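Long-range contacts in homocysteine S-methyltransferase (Escherichia coli, PDB 5DML), which transfers a methyl group from S-methylmethionine or, less efficiently, S-adenosylmethionine to homocysteine, yielding methionine, with zinc as cofactor: residues A191-T196 / P220-L225; L225-I230 / A237-L242. All coordinates share one frame; numbering follows the deposited sequence.

Both contacts belong to one side of a TIM barrel and share Leu225 of strand 222-228. Contact 1 joins this strand to its sheet neighbour 191-197; contact 2, its centre about 12 Å from that of contact 1, covers the next part of the strand with the helix that follows it. The sheet pairing carries on from one contact into the other: Phe195 N lies 3.0 Å from Gly226 O, a probable hydrogen bond. Just past the end of strand 222-228 comes Cys229, a predicted zinc ligand with Cys295 and Cys296; here Cys229 SG forms a disulfide with Cys295 SG. The Phe195 side chain lies about 9 Å from that of Cys229.

Contact 1 (A191-T196 / P220-L225); sequences AWFSFT and PQVVAL
Ala191 pairs with Val222 and Phe193 with Leu225 in a parallel ladder; the axes of strands 191-195 and 222-225 come within 4.6 Å and cross at -30°. Three backbone hydrogen bonds tie them: Ala191 N to Gln221 O (3.1 Å), Val223 N to Ala191 O (2.8 Å) and Phe193 N to Ala224 O (3.0 Å). Between the last two, Val223 and Ala224 together span Trp192, a beta bulge; this extra residue puts Val222 and Leu225, three positions apart, on the same face of the sheet. CA-H...O contacts supplement the ladder, among them Trp192 CA to Ala224 O at 3.1 Å.

Apolar contacts lie on both faces. On the outer face, Val222 crosses Phe193 at about a right angle. Its chi1 of 176° puts CG1 anti to the backbone N and CG2 beside that N, and from there both methyls meet the CD1-CE1 side of the ring, CG2 the nearer at 3.6 Å from Phe193 CE1 and CG1 4.0 Å from Phe193 CD1. An alanine here would remove both methyls and would probably open a gap beside the Phe193 ring. Farther along, Phe195 CE2 meets Leu225 CD1 at 4.2 Å. On the inner face, Trp192 CB meets Ala224 CB, while the indole leads away and NE1 makes a weak hydrogen bond to Tyr253 OH.

Strand 164-170 flanks 191-197 on its other edge. Outside the barrel, Phe193 packs against helix 173-182 and, with Val222 and Phe195, against Leu216 of helix 209-217.

Contact 2 (L225-I230 / A237-L242); sequences LGINCI and AALQHL
Strand 225-228, with Gly226 and Ile227 at the interface, runs nearly antiparallel (170°) to helix 237-242, whose Ala238 and Leu242 face it across an axis separation of 8.8 Å. This is the first half of a beta-alpha-beta crossover of the TIM barrel: the helix packs on the outside of the strand it follows, before the chain returns along strand 250-253.

The interface is wholly apolar and buried, and most of its contacts are made by methyl groups. Ile227 points at the helix. Its CG1 sits between the backbone N and the carbonyl carbon (chi1 54°), and the side chain then continues extended to CD1, which meets Ala238 CB at 3.6 Å. The same CD1 reaches Leu239 CG at 4.3 Å, so one methyl bridges two consecutive helix residues. The other branch, CG2, lies 4.4 Å from Leu242 CD1.

Leu239 and Leu242 also touch Leu250 of strand 250-253, so the helix straddles two neighbouring strands; on the other side Ile227 and Ala238 both touch Leu197 at the end of strand 191-197.

One turn along from Ala238, Leu242 divides its two methyls between successive residues of the strand. CD2 meets Leu225 CD1 at 3.9 Å, whereas CD1 rests directly on the backbone, 3.9 Å from Gly226 CA.

Contact 1 (A191-T196 / P220-L225)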
# COMPACT_ATOMS: atom_id res chain seq x y z
N ALA A 191 -9.14 4.64 4.00
CA ALA A 191 -8.28 3.95 3.07
C ALA A 191 -7.77 4.88 2.01
O ALA A 191 -8.38 5.92 1.75
CB ALA A 191 -9.01 2.77 2.44
N TRP A 192 -6.65 4.52 1.39
CA TRP A 192 -6.28 5.15 0.14
C TRP A 192 -6.43 4.12 -0.97
O TRP A 192 -6.35 2.92 -0.72
CB TRP A 192 -4.86 5.76 0.19
CG TRP A 192 -3.68 4.82 0.04
CD1 TRP A 192 -3.38 4.04 -1.04
CD2 TRP A 192 -2.60 4.65 0.97
NE1 TRP A 192 -2.21 3.35 -0.82
CE2 TRP A 192 -1.70 3.72 0.40
CE3 TRP A 192 -2.32 5.18 2.23
CZ2 TRP A 192 -0.53 3.30 1.05
CZ3 TRP A 192 -1.15 4.77 2.88
CH2 TRP A 192 -0.28 3.83 2.29
N PHE A 193 -6.69 4.59 -2.18
CA PHE A 193 -6.76 3.70 -3.33
C PHE A 193 -5.64 4.04 -4.29
O PHE A 193 -5.51 5.17 -4.74
CB PHE A 193 -8.12 3.82 -4.02
CG PHE A 193 -9.20 2.96 -3.40
CD1 PHE A 193 -9.55 3.10 -2.06
CD2 PHE A 193 -9.90 2.03 -4.17
CE1 PHE A 193 -10.55 2.32 -1.49
CE2 PHE A 193 -10.89 1.25 -3.60
CZ PHE A 193 -11.22 1.40 -2.26
N SER A 194 -4.82 3.05 -4.62
CA SER A 194 -3.67 3.28 -5.50
C SER A 194 -3.63 2.28 -6.65
O SER A 194 -3.85 1.08 -6.47
CB SER A 194 -2.38 3.23 -4.69
OG SER A 194 -1.26 3.41 -5.54
N PHE A 195 -3.31 2.77 -7.84
CA PHE A 195 -3.59 2.04 -9.07
C PHE A 195 -2.37 1.70 -9.92
O PHE A 195 -1.40 2.46 -9.95
CB PHE A 195 -4.55 2.85 -9.94
CG PHE A 195 -5.67 3.51 -9.18
CD1 PHE A 195 -6.62 2.75 -8.52
CD2 PHE A 195 -5.78 4.89 -9.17
CE1 PHE A 195 -7.66 3.37 -7.82
CE2 PHE A 195 -6.81 5.51 -8.48
CZ PHE A 195 -7.75 4.76 -7.81
N THR A 196 -2.43 0.58 -10.63
CA THR A 196 -1.50 0.36 -11.73
C THR A 196 -2.15 0.89 -13.00
O THR A 196 -3.37 0.85 -13.13
CB THR A 196 -1.12 -1.12 -11.93
OG1 THR A 196 -2.28 -1.88 -12.27
CG2 THR A 196 -0.49 -1.67 -10.67
N PRO A 220 -16.43 9.18 1.08
CA PRO A 220 -15.56 10.00 1.95
C PRO A 220 -14.54 9.18 2.76
O PRO A 220 -13.60 9.76 3.30
CB PRO A 220 -16.54 10.72 2.87
CG PRO A 220 -17.89 10.01 2.70
CD PRO A 220 -17.87 9.42 1.33
N GLN A 221 -14.72 7.87 2.84
CA GLN A 221 -13.74 7.03 3.52
C GLN A 221 -12.42 6.92 2.75
O GLN A 221 -11.37 6.69 3.35
CB GLN A 221 -14.31 5.63 3.74
CG GLN A 221 -15.34 5.53 4.85
CD GLN A 221 -15.98 4.16 4.88
OE1 GLN A 221 -16.69 3.80 3.95
NE2 GLN A 221 -15.70 3.38 5.92
N VAL A 222 -12.49 7.07 1.43
CA VAL A 222 -11.29 7.11 0.61
C VAL A 222 -10.61 8.45 0.80
O VAL A 222 -10.99 9.45 0.19
CB VAL A 222 -11.62 6.90 -0.88
CG1 VAL A 222 -10.36 7.04 -1.72
CG2 VAL A 222 -12.24 5.52 -1.09
N VAL A 223 -9.59 8.48 1.65
CA VAL A 223 -8.99 9.74 2.08
C VAL A 223 -7.76 10.17 1.26
O VAL A 223 -7.18 11.23 1.52
CB VAL A 223 -8.60 9.67 3.56
CG1 VAL A 223 -9.85 9.41 4.41
CG2 VAL A 223 -7.56 8.58 3.77
N ALA A 224 -7.38 9.35 0.28
CA ALA A 224 -6.31 9.69 -0.65
C ALA A 224 -6.29 8.68 -1.80
O ALA A 224 -6.78 7.56 -1.67
CB ALA A 224 -4.93 9.72 0.07
N LEU A 225 -5.73 9.07 -2.94
CA LEU A 225 -5.53 8.11 -4.02
C LEU A 225 -4.33 8.47 -4.89
O LEU A 225 -3.80 9.57 -4.79
CB LEU A 225 -6.79 8.00 -4.88
CG LEU A 225 -7.29 9.27 -5.57
CD1 LEU A 225 -6.63 9.42 -6.94
CD2 LEU A 225 -8.83 9.27 -5.70

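Contact 2 (L225-I230 / A237-L242)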
# COMPACT_ATOMS: atom_id res chain seq x y z
N LEU A 225 -5.73 9.07 -2.94
CA LEU A 225 -5.53 8.11 -4.02
C LEU A 225 -4.33 8.47 -4.89
O LEU A 225 -3.80 9.57 -4.79
CB LEU A 225 -6.79 8.00 -4.88
CG LEU A 225 -7.29 9.27 -5.57
CD1 LEU A 225 -6.63 9.42 -6.94
CD2 LEU A 225 -8.83 9.27 -5.70
N GLY A 226 -3.91 7.54 -5.74
CA GLY A 226 -2.79 7.79 -6.63
C GLY A 226 -2.30 6.54 -7.32
O GLY A 226 -3.10 5.72 -7.73
N ILE A 227 -0.98 6.40 -7.44
CA ILE A 227 -0.39 5.31 -8.21
C ILE A 227 0.80 4.64 -7.51
O ILE A 227 1.49 5.26 -6.71
CB ILE A 227 0.07 5.81 -9.59
CG1 ILE A 227 1.00 7.00 -9.42
CG2 ILE A 227 -1.15 6.22 -10.44
CD1 ILE A 227 1.46 7.59 -10.74
N ASN A 228 1.02 3.36 -7.82
CA ASN A 228 2.11 2.60 -7.20
C ASN A 228 2.50 1.38 -8.04
O ASN A 228 1.73 0.91 -8.86
CB ASN A 228 1.74 2.19 -5.78
CG ASN A 228 0.72 1.06 -5.74
OD1 ASN A 228 -0.45 1.25 -6.09
ND2 ASN A 228 1.15 -0.12 -5.29
N CYS A 229 3.72 0.90 -7.82
CA CYS A 229 4.35 -0.13 -8.67
C CYS A 229 4.35 0.25 -10.14
O CYS A 229 4.36 -0.60 -11.02
CB CYS A 229 3.68 -1.47 -8.46
SG CYS A 229 4.01 -2.13 -6.81
N ILE A 230 4.37 1.55 -10.39
CA ILE A 230 4.46 2.11 -11.73
C ILE A 230 5.95 2.37 -11.98
O ILE A 230 6.70 2.60 -11.03
CB ILE A 230 3.61 3.40 -11.84
CG1 ILE A 230 3.61 3.89 -13.28
CG2 ILE A 230 4.15 4.51 -11.01
CD1 ILE A 230 3.17 5.32 -13.42
N ALA A 237 3.50 12.23 -15.22
CA ALA A 237 2.42 12.49 -16.16
C ALA A 237 1.07 12.05 -15.58
O ALA A 237 0.08 12.77 -15.67
CB ALA A 237 2.69 11.78 -17.49
N ALA A 238 1.05 10.87 -14.97
CA ALA A 238 -0.15 10.34 -14.33
C ALA A 238 -0.63 11.25 -13.20
O ALA A 238 -1.82 11.58 -13.12
CB ALA A 238 0.11 8.96 -13.81
N LEU A 239 0.30 11.65 -12.34
CA LEU A 239 -0.01 12.53 -11.23
C LEU A 239 -0.60 13.84 -11.71
O LEU A 239 -1.62 14.29 -11.19
CB LEU A 239 1.24 12.80 -10.40
CG LEU A 239 1.69 11.69 -9.45
CD1 LEU A 239 3.05 12.04 -8.89
CD2 LEU A 239 0.69 11.48 -8.32
N GLN A 240 0.03 14.45 -12.71
CA GLN A 240 -0.47 15.75 -13.15
C GLN A 240 -1.85 15.63 -13.74
O GLN A 240 -2.64 16.57 -13.68
CB GLN A 240 0.46 16.39 -14.18
CG GLN A 240 1.82 16.81 -13.67
CD GLN A 240 2.68 17.45 -14.77
OE1 GLN A 240 2.98 16.81 -15.79
NE2 GLN A 240 3.10 18.69 -14.56
N HIS A 241 -2.21 14.45 -14.24
CA HIS A 241 -3.56 14.29 -14.76
C HIS A 241 -4.53 14.13 -13.60
O HIS A 241 -5.53 14.85 -13.51
CB HIS A 241 -3.65 13.08 -15.70
CG HIS A 241 -5.04 12.83 -16.21
ND1 HIS A 241 -5.81 13.81 -16.80
CD2 HIS A 241 -5.80 11.70 -16.22
CE1 HIS A 241 -6.98 13.30 -17.15
NE2 HIS A 241 -7.00 12.02 -16.81
N LEU A 242 -4.23 13.25 -12.65
CA LEU A 242 -5.01 13.12 -11.43
C LEU A 242 -5.27 14.47 -10.79
O LEU A 242 -6.41 14.80 -10.42
CB LEU A 242 -4.29 12.20 -10.44
CG LEU A 242 -4.40 10.72 -10.78
CD1 LEU A 242 -3.49 9.90 -9.89
CD2 LEU A 242 -5.86 10.27 -10.64